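Local coordinates for PA3566 protein (Pseudomonas aeruginosa, PDB 1X7V) that is of unknown function but has the ferredoxin-like fold of the antibiotic biosynthesis monooxygenase family and may, like relatives, act as an oxidoreductase, at residues L41-H46 / E59-D64; T8-I13 / D93-L98. All coordinates share one frame; numbering follows the deposited sequence.

Interaction 1 (L41-H46 / E59-D64)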
ATOM      1  N   LEU A  41       6.625   8.796   6.054  1.00 71.17           N
ATOM      2  CA  LEU A  41       7.933   9.130   5.499  1.00 71.47           C
ATOM      3  C   LEU A  41       8.123   8.688   4.057  1.00 71.63           C
ATOM      4  O   LEU A  41       8.982   9.186   3.372  1.00 73.06           O
ATOM      5  CB  LEU A  41       9.040   8.536   6.381  1.00 71.74           C
ATOM      6  CG  LEU A  41       9.023   9.075   7.782  1.00 73.05           C
ATOM      7  CD1 LEU A  41      10.160   8.441   8.553  1.00 73.86           C
ATOM      8  CD2 LEU A  41       9.142  10.559   7.730  1.00 77.17           C
ATOM      9  N   GLN A  42       7.333   7.735   3.609  1.00 70.77           N
ATOM     10  CA  GLN A  42       7.384   7.304   2.196  1.00 70.30           C
ATOM     11  C   GLN A  42       6.075   6.588   1.928  1.00 69.50           C
ATOM     12  O   GLN A  42       5.598   5.843   2.748  1.00 67.46           O
ATOM     13  CB  GLN A  42       8.561   6.347   1.947  1.00 70.48           C
ATOM     14  CG  GLN A  42       8.638   5.852   0.452  1.00 69.49           C
ATOM     15  CD  GLN A  42       9.770   4.892   0.187  1.00 71.06           C
ATOM     16  OE1 GLN A  42      10.405   4.409   1.114  1.00 71.46           O
ATOM     17  NE2 GLN A  42      10.041   4.611  -1.120  1.00 72.88           N
ATOM     18  N   TYR A  43       5.525   6.778   0.735  1.00 69.94           N
ATOM     19  CA  TYR A  43       4.357   6.014   0.310  1.00 70.31           C
ATOM     20  C   TYR A  43       4.348   6.057  -1.207  1.00 71.16           C
ATOM     21  O   TYR A  43       3.874   7.037  -1.818  1.00 70.97           O
ATOM     22  CB  TYR A  43       3.056   6.539   0.918  1.00 70.79           C
ATOM     23  CG  TYR A  43       1.898   5.564   0.856  1.00 70.69           C
ATOM     24  CD1 TYR A  43       1.531   4.774   1.968  1.00 69.95           C
ATOM     25  CD2 TYR A  43       1.098   5.495  -0.264  1.00 72.15           C
ATOM     26  CE1 TYR A  43       0.460   3.923   1.921  1.00 70.68           C
ATOM     27  CE2 TYR A  43       0.016   4.653  -0.333  1.00 72.20           C
ATOM     28  CZ  TYR A  43      -0.301   3.854   0.758  1.00 71.25           C
ATOM     29  OH  TYR A  43      -1.364   3.029   0.651  1.00 71.83           O
ATOM     30  N   ASP A  44       4.937   5.013  -1.790  1.00 71.23           N
ATOM     31  CA  ASP A  44       5.190   4.957  -3.211  1.00 70.36           C
ATOM     32  C   ASP A  44       4.600   3.677  -3.821  1.00 70.25           C
ATOM     33  O   ASP A  44       4.789   2.610  -3.295  1.00 70.56           O
ATOM     34  CB  ASP A  44       6.721   5.008  -3.465  1.00 71.34           C
ATOM     35  CG  ASP A  44       7.340   6.376  -3.147  1.00 73.93           C
ATOM     36  OD1 ASP A  44       6.663   7.442  -3.351  1.00 74.74           O
ATOM     37  OD2 ASP A  44       8.537   6.373  -2.738  1.00 75.13           O
ATOM     38  N   LEU A  45       3.877   3.840  -4.930  1.00 70.19           N
ATOM     39  CA  LEU A  45       3.253   2.774  -5.692  1.00 69.49           C
ATOM     40  C   LEU A  45       4.085   2.388  -6.916  1.00 68.56           C
ATOM     41  O   LEU A  45       4.622   3.221  -7.595  1.00 67.27           O
ATOM     42  CB  LEU A  45       1.868   3.201  -6.183  1.00 71.02           C
ATOM     43  CG  LEU A  45       1.063   2.192  -6.992  1.00 69.60           C
ATOM     44  CD1 LEU A  45       0.803   0.911  -6.248  1.00 70.85           C
ATOM     45  CD2 LEU A  45      -0.274   2.863  -7.400  1.00 71.36           C
ATOM     46  N   HIS A  46       4.182   1.096  -7.190  1.00 66.95           N
ATOM     47  CA  HIS A  46       5.017   0.587  -8.293  1.00 67.72           C
ATOM     48  C   HIS A  46       4.264  -0.569  -8.977  1.00 68.07           C
ATOM     49  O   HIS A  46       3.455  -1.251  -8.340  1.00 68.77           O
ATOM     50  CB  HIS A  46       6.338  -0.018  -7.796  1.00 68.05           C
ATOM     51  CG  HIS A  46       7.110   0.855  -6.860  1.00 66.60           C
ATOM     52  ND1 HIS A  46       6.705   1.068  -5.559  1.00 70.50           N
ATOM     53  CD2 HIS A  46       8.238   1.595  -7.032  1.00 67.76           C
ATOM     54  CE1 HIS A  46       7.571   1.883  -4.963  1.00 69.84           C
ATOM     55  NE2 HIS A  46       8.505   2.213  -5.825  1.00 70.34           N
ATOM     56  N   GLU A  59       6.381   1.717   1.797  1.00 70.68           N
ATOM     57  CA  GLU A  59       5.906   2.680   2.782  1.00 69.73           C
ATOM     58  C   GLU A  59       6.932   2.774   3.931  1.00 70.14           C
ATOM     59  O   GLU A  59       7.538   1.764   4.278  1.00 69.62           O
ATOM     60  CB  GLU A  59       4.568   2.232   3.368  1.00 69.82           C
ATOM     61  CG  GLU A  59       3.486   1.851   2.372  1.00 71.01           C
ATOM     62  CD  GLU A  59       2.238   1.336   3.016  1.00 73.77           C
ATOM     63  OE1 GLU A  59       2.023   1.596   4.231  1.00 74.98           O
ATOM     64  OE2 GLU A  59       1.430   0.677   2.296  1.00 80.84           O
ATOM     65  N   GLN A  60       7.097   3.961   4.498  1.00 68.20           N
ATOM     66  CA  GLN A  60       7.847   4.141   5.747  1.00 69.11           C
ATOM     67  C   GLN A  60       6.964   4.948   6.701  1.00 69.49           C
ATOM     68  O   GLN A  60       6.355   5.977   6.337  1.00 69.33           O
ATOM     69  CB  GLN A  60       9.175   4.852   5.511  1.00 69.73           C
ATOM     70  CG  GLN A  60      10.205   4.084   4.708  1.00 69.99           C
ATOM     71  CD  GLN A  60      11.494   4.830   4.650  1.00 70.92           C
ATOM     72  OE1 GLN A  60      12.145   5.026   5.684  1.00 71.22           O
ATOM     73  NE2 GLN A  60      11.846   5.340   3.463  1.00 70.41           N
ATOM     74  N   TRP A  61       6.936   4.524   7.950  1.00 69.44           N
ATOM     75  CA  TRP A  61       6.078   5.153   8.933  1.00 70.02           C
ATOM     76  C   TRP A  61       6.941   5.435  10.142  1.00 70.79           C
ATOM     77  O   TRP A  61       7.779   4.621  10.498  1.00 68.97           O
ATOM     78  CB  TRP A  61       4.931   4.195   9.293  1.00 70.40           C
ATOM     79  CG  TRP A  61       3.942   4.020   8.202  1.00 70.92           C
ATOM     80  CD1 TRP A  61       3.837   2.968   7.347  1.00 73.03           C
ATOM     81  CD2 TRP A  61       2.939   4.948   7.838  1.00 71.96           C
ATOM     82  NE1 TRP A  61       2.818   3.206   6.430  1.00 73.27           N
ATOM     83  CE2 TRP A  61       2.259   4.424   6.709  1.00 71.94           C
ATOM     84  CE3 TRP A  61       2.548   6.197   8.340  1.00 72.08           C
ATOM     85  CZ2 TRP A  61       1.176   5.075   6.130  1.00 73.43           C
ATOM     86  CZ3 TRP A  61       1.491   6.867   7.709  1.00 73.10           C
ATOM     87  CH2 TRP A  61       0.823   6.297   6.640  1.00 73.28           C
ATOM     88  N   ARG A  62       6.755   6.581  10.769  1.00 72.38           N
ATOM     89  CA  ARG A  62       7.583   6.953  11.924  1.00 74.06           C
ATOM     90  C   ARG A  62       7.508   5.889  13.031  1.00 74.26           C
ATOM     91  O   ARG A  62       8.507   5.585  13.662  1.00 75.14           O
ATOM     92  CB  ARG A  62       7.134   8.334  12.443  1.00 75.44           C
ATOM     93  CG  ARG A  62       8.229   9.232  12.893  1.00 79.04           C
ATOM     94  CD  ARG A  62       7.672  10.578  13.419  1.00 79.55           C
ATOM     95  NE  ARG A  62       7.562  11.743  12.527  1.00 84.21           N
ATOM     96  CZ  ARG A  62       8.599  12.415  12.006  1.00 86.63           C
ATOM     97  NH1 ARG A  62       9.846  11.964  12.163  1.00 87.96           N
ATOM     98  NH2 ARG A  62       8.404  13.541  11.304  1.00 83.71           N
ATOM     99  N   ASP A  63       6.333   5.348  13.289  1.00 74.63           N
ATOM    100  CA  ASP A  63       6.152   4.352  14.332  1.00 75.57           C
ATOM    101  C   ASP A  63       4.872   3.593  14.070  1.00 75.73           C
ATOM    102  O   ASP A  63       4.133   3.912  13.124  1.00 74.51           O
ATOM    103  CB  ASP A  63       6.132   5.015  15.699  1.00 76.83           C
ATOM    104  CG  ASP A  63       5.202   6.241  15.791  1.00 79.82           C
ATOM    105  OD1 ASP A  63       4.266   6.415  14.978  1.00 81.51           O
ATOM    106  OD2 ASP A  63       5.400   7.054  16.728  1.00 84.42           O
ATOM    107  N   ASP A  64       4.595   2.599  14.911  1.00 76.06           N
ATOM    108  CA  ASP A  64       3.381   1.800  14.795  1.00 75.86           C
ATOM    109  C   ASP A  64       2.101   2.619  14.910  1.00 74.69           C
ATOM    110  O   ASP A  64       1.120   2.311  14.231  1.00 74.13           O
ATOM    111  CB  ASP A  64       3.337   0.720  15.882  1.00 76.67           C
ATOM    112  CG  ASP A  64       4.212  -0.468  15.562  1.00 79.86           C
ATOM    113  OD1 ASP A  64       4.756  -0.541  14.417  1.00 82.20           O
ATOM    114  OD2 ASP A  64       4.314  -1.359  16.467  1.00 83.44           O
TER
HETATM  115  O   HOH W   1      -1.844   1.226   2.450  1.00 25.69           O
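Gln-42 and Gln-60 meet on one face of an antiparallel hairpin, amide to amide: Gln-60 NE2 donates to Gln-42 OE1 at 2.9 Å, nearly straight at the hydrogen (167°). The two side chains cross obliquely with amide planes 71° apart; Gln-42 OE1 lies close to the amide plane of Gln-60, whereas NE2 of Gln-60 stands above the carbonyl plane of Gln-42. On the opposite face Tyr-43 and Glu-59 lie side by side, pointing the same way, with ring and carboxylate planes 37° apart and Tyr-43 CE1 3.3 Å from Glu-59 CD. Between the two faces the backbone breaks register: Leu-41 N donates to Gln-60 O at 2.8 Å, and Gln-42 N reaches the same oxygen only weakly. Leu-41 and Gln-42 thus share Gln-60, a classic beta bulge, before Gln-60 N returns a 3.0 Å bond to Gln-42 O. The rotation of the Gln-42 amide is fixed from its other end, where NE2 gives a 2.8 Å bond to the anti lone pair of Asp-44 OD2. Glu-59 has an extended chain beyond CG, and its OE1 takes the indole N-H of Trp-61 in the ring plane, 2.8 Å from NE1 and almost linear. A water at the edge of the Tyr-43 ring, 2.6 Å from its OH, gives Glu-59 OE2 a weak bond. Further out, Asp-44 makes a salt bridge with Arg-35 of helix 20-36, so a chain of polar contacts links that helix to Gln-60. The rings of Tyr-43 and Trp-61 both meet that of His-70. Glu-59 is buried, with the indole N-H a firm donor to OE1 and the water a weak one to OE2; this may help the carboxylate keep its charge.

Interaction 2 (T8-I13 / D93-L98)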
ATOM      1  N   THR A   8       9.528   0.184   7.889  1.00 71.17           N
ATOM      2  CA  THR A   8       9.294   0.057   6.454  1.00 70.57           C
ATOM      3  C   THR A   8       8.264  -1.062   6.253  1.00 70.56           C
ATOM      4  O   THR A   8       8.292  -2.094   6.955  1.00 67.83           O
ATOM      5  CB  THR A   8      10.627  -0.213   5.675  1.00 72.50           C
ATOM      6  OG1 THR A   8      11.520   0.920   5.797  1.00 74.62           O
ATOM      7  CG2 THR A   8      10.357  -0.507   4.165  1.00 73.63           C
ATOM      8  N   LEU A   9       7.324  -0.839   5.344  1.00 70.40           N
ATOM      9  CA  LEU A   9       6.323  -1.846   4.971  1.00 72.82           C
ATOM     10  C   LEU A   9       6.410  -1.984   3.482  1.00 73.49           C
ATOM     11  O   LEU A   9       6.499  -0.992   2.791  1.00 74.30           O
ATOM     12  CB  LEU A   9       4.919  -1.395   5.393  1.00 73.92           C
ATOM     13  CG  LEU A   9       4.183  -2.080   6.501  1.00 79.88           C
ATOM     14  CD1 LEU A   9       4.796  -1.677   7.823  1.00 83.24           C
ATOM     15  CD2 LEU A   9       2.684  -1.732   6.531  1.00 78.25           C
ATOM     16  N   ILE A  10       6.409  -3.217   2.978  1.00 73.41           N
ATOM     17  CA  ILE A  10       6.284  -3.459   1.552  1.00 73.44           C
ATOM     18  C   ILE A  10       5.043  -4.339   1.400  1.00 73.23           C
ATOM     19  O   ILE A  10       4.971  -5.426   1.980  1.00 72.03           O
ATOM     20  CB  ILE A  10       7.520  -4.174   0.956  1.00 73.55           C
ATOM     21  CG1 ILE A  10       8.807  -3.378   1.192  1.00 73.45           C
ATOM     22  CG2 ILE A  10       7.299  -4.471  -0.545  1.00 74.17           C
ATOM     23  CD1 ILE A  10      10.036  -4.264   1.025  1.00 76.12           C
ATOM     24  N   ALA A  11       4.072  -3.834   0.651  1.00 72.47           N
ATOM     25  CA  ALA A  11       2.823  -4.542   0.404  1.00 72.54           C
ATOM     26  C   ALA A  11       2.924  -4.997  -1.041  1.00 72.95           C
ATOM     27  O   ALA A  11       3.125  -4.166  -1.894  1.00 73.47           O
ATOM     28  CB  ALA A  11       1.627  -3.616   0.597  1.00 74.21           C
ATOM     29  N   THR A  12       2.881  -6.298  -1.280  1.00 72.67           N
ATOM     30  CA  THR A  12       2.871  -6.860  -2.631  1.00 72.88           C
ATOM     31  C   THR A  12       1.432  -7.302  -2.890  1.00 72.60           C
ATOM     32  O   THR A  12       0.883  -8.184  -2.200  1.00 70.95           O
ATOM     33  CB  THR A  12       3.840  -8.013  -2.787  1.00 73.77           C
ATOM     34  OG1 THR A  12       5.176  -7.627  -2.421  1.00 78.13           O
ATOM     35  CG2 THR A  12       3.873  -8.455  -4.221  1.00 76.45           C
ATOM     36  N   ILE A  13       0.782  -6.610  -3.828  1.00 73.18           N
ATOM     37  CA  ILE A  13      -0.616  -6.798  -4.117  1.00 74.18           C
ATOM     38  C   ILE A  13      -0.742  -7.388  -5.531  1.00 73.35           C
ATOM     39  O   ILE A  13      -0.200  -6.831  -6.480  1.00 72.88           O
ATOM     40  CB  ILE A  13      -1.352  -5.487  -3.987  1.00 75.21           C
ATOM     41  CG1 ILE A  13      -1.040  -4.880  -2.620  1.00 77.61           C
ATOM     42  CG2 ILE A  13      -2.850  -5.729  -4.123  1.00 77.78           C
ATOM     43  CD1 ILE A  13      -2.026  -3.862  -2.102  1.00 78.54           C
ATOM     44  N   ASP A  93       4.996  -7.203   4.234  1.00 71.68           N
ATOM     45  CA  ASP A  93       6.281  -7.410   4.892  1.00 72.55           C
ATOM     46  C   ASP A  93       6.570  -6.194   5.738  1.00 71.46           C
ATOM     47  O   ASP A  93       6.368  -5.054   5.310  1.00 72.47           O
ATOM     48  CB  ASP A  93       7.374  -7.592   3.853  1.00 73.83           C
ATOM     49  CG  ASP A  93       7.166  -8.857   3.024  1.00 80.35           C
ATOM     50  OD1 ASP A  93       6.745  -9.909   3.590  1.00 83.95           O
ATOM     51  OD2 ASP A  93       7.414  -8.805   1.786  1.00 88.49           O
ATOM     52  N   GLN A  94       6.988  -6.465   6.965  1.00 69.09           N
ATOM     53  CA  GLN A  94       7.401  -5.441   7.881  1.00 67.53           C
ATOM     54  C   GLN A  94       8.894  -5.487   8.144  1.00 65.33           C
ATOM     55  O   GLN A  94       9.393  -6.516   8.415  1.00 60.47           O
ATOM     56  CB  GLN A  94       6.652  -5.548   9.182  1.00 68.85           C
ATOM     57  CG  GLN A  94       5.176  -5.195   9.006  1.00 69.47           C
ATOM     58  CD  GLN A  94       4.463  -5.380  10.327  1.00 72.34           C
ATOM     59  OE1 GLN A  94       4.678  -4.592  11.251  1.00 77.41           O
ATOM     60  NE2 GLN A  94       3.664  -6.460  10.445  1.00 76.23           N
ATOM     61  N   LEU A  95       9.602  -4.332   8.080  1.00 64.41           N
ATOM     62  CA  LEU A  95      11.026  -4.398   8.128  1.00 65.76           C
ATOM     63  C   LEU A  95      11.645  -3.111   8.596  1.00 66.81           C
ATOM     64  O   LEU A  95      11.008  -2.058   8.480  1.00 67.06           O
ATOM     65  CB  LEU A  95      11.593  -4.786   6.765  1.00 67.43           C
ATOM     66  CG  LEU A  95      11.003  -4.169   5.513  1.00 69.16           C
ATOM     67  CD1 LEU A  95      12.073  -3.871   4.496  1.00 72.76           C
ATOM     68  CD2 LEU A  95       9.933  -5.102   4.854  1.00 70.67           C
ATOM     69  N   TYR A  96      12.899  -3.213   9.097  1.00 65.24           N
ATOM     70  CA  TYR A  96      13.615  -2.046   9.573  1.00 67.24           C
ATOM     71  C   TYR A  96      14.961  -1.903   8.910  1.00 65.30           C
ATOM     72  O   TYR A  96      15.687  -2.886   8.797  1.00 64.46           O
ATOM     73  CB  TYR A  96      13.866  -2.203  11.044  1.00 68.59           C
ATOM     74  CG  TYR A  96      12.606  -2.101  11.877  1.00 70.70           C
ATOM     75  CD1 TYR A  96      12.128  -3.191  12.543  1.00 72.61           C
ATOM     76  CD2 TYR A  96      11.916  -0.895  11.996  1.00 70.88           C
ATOM     77  CE1 TYR A  96      10.972  -3.102  13.325  1.00 74.72           C
ATOM     78  CE2 TYR A  96      10.773  -0.788  12.785  1.00 73.45           C
ATOM     79  CZ  TYR A  96      10.308  -1.913  13.444  1.00 74.11           C
ATOM     80  OH  TYR A  96       9.181  -1.848  14.266  1.00 77.77           O
ATOM     81  N   ARG A  97      15.288  -0.685   8.511  1.00 66.60           N
ATOM     82  CA  ARG A  97      16.567  -0.403   7.874  1.00 65.47           C
ATOM     83  C   ARG A  97      17.740  -0.671   8.842  1.00 63.57           C
ATOM     84  O   ARG A  97      17.608  -0.309  10.075  1.00 63.55           O
ATOM     85  CB  ARG A  97      16.638   1.046   7.341  1.00 67.07           C
ATOM     86  CG  ARG A  97      17.802   1.143   6.229  1.00 70.62           C
ATOM     87  CD  ARG A  97      17.795   2.355   5.513  1.00 73.39           C
ATOM     88  NE  ARG A  97      16.542   2.578   4.770  1.00 78.96           N
ATOM     89  CZ  ARG A  97      16.261   3.750   4.217  1.00 80.34           C
ATOM     90  NH1 ARG A  97      17.148   4.734   4.303  1.00 84.89           N
ATOM     91  NH2 ARG A  97      15.137   3.949   3.572  1.00 79.39           N
ATOM     92  N   LEU A  98      18.804  -1.289   8.346  1.00 58.98           N
ATOM     93  CA  LEU A  98      20.038  -1.436   9.094  1.00 57.26           C
ATOM     94  C   LEU A  98      20.948  -0.275   8.706  1.00 55.77           C
ATOM     95  O   LEU A  98      20.990   0.118   7.557  1.00 53.62           O
ATOM     96  CB  LEU A  98      20.704  -2.779   8.770  1.00 54.89           C
ATOM     97  CG  LEU A  98      19.839  -4.033   8.969  1.00 49.56           C
ATOM     98  CD1 LEU A  98      20.615  -5.311   8.689  1.00 45.71           C
ATOM     99  CD2 LEU A  98      19.282  -4.051  10.374  1.00 46.19           C
TER
HETATM  100  O   HOH W   2      13.156   1.258   8.010  1.00 17.64           O
HETATM  101  O   HOH W   3      13.122   1.812   3.636  1.00 18.84           O
HETATM  102  O   HOH W   4       5.422  -7.721   0.282  1.00 17.98           O
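The last strand of a ferredoxin-like alpha-beta plait, 87-96, is an outermost strand of the antiparallel sheet within this chain and here runs against the first, 7-15. Four backbone bonds join them in two reciprocal pairs. Thr-8 and Leu-95 exchange N-H and carbonyl, and Leu-95 O receives Thr-8 N at 2.8 Å nearly along its C=O axis. Ile-10 and Asp-93 do likewise, the Asp-93 N to Ile-10 O bond being the straightest (170°). Between them Leu-9 and Gln-94 form a non-hydrogen-bonded pair, in which Leu-9 CA points its hydrogen at Asp-93 O. On the face of Thr-8, Ile-10 and Leu-95, the Leu-95 side chain holds the crowded first torsion (chi1 42°), with CG between N and the carbonyl carbon. With chi2 also away from its usual values (142°), CD1 comes to 3.8 Å from Thr-8 CG2 and CD2 to 3.9 Å from Ile-10 CD1, so its fork crosses both residues obliquely. On the other face Leu-9 CD1 lies alongside Gln-94 CG. Waters extend the join at both ends. Thr-8 OG1, placed beside its own backbone N, contacts two of them at 2.8 Å each, one accepting from Arg-97 N and the other from NH2 in the guanidinium plane. A third water lies among Ile-10 O, Thr-12 OG1 and Asp-93 OD2. Across strand 7-15, Leu-9 and Ala-11 bond through their backbones to Glu-59 and Met-57 of strand 54-61, while Ile-13 packs on Leu-23 and Leu-27 of helix 20-36.

From the N terminus the chain enters strand 7-15, passes through helix 20-36 and reaches strand 40-47, which turns back into strand 54-61; interaction 1 closes this short hairpin, with 12 residues between its segments. Helices 64-71 and 74-80 follow before strand 87-96 returns to strand 7-15, so interaction 2 closes a loop of 79 residues with interaction 1 nested inside it. Their centres are about 9 Å apart. Strands 54-61 and 7-15 are neighbours, and the two contacts touch where Gln-60 CG packs 3.6 Å from Thr-8 OG1. Together the contacts tie both outermost strands to the central pair, giving the order 40-47, 54-61, 7-15, 87-96.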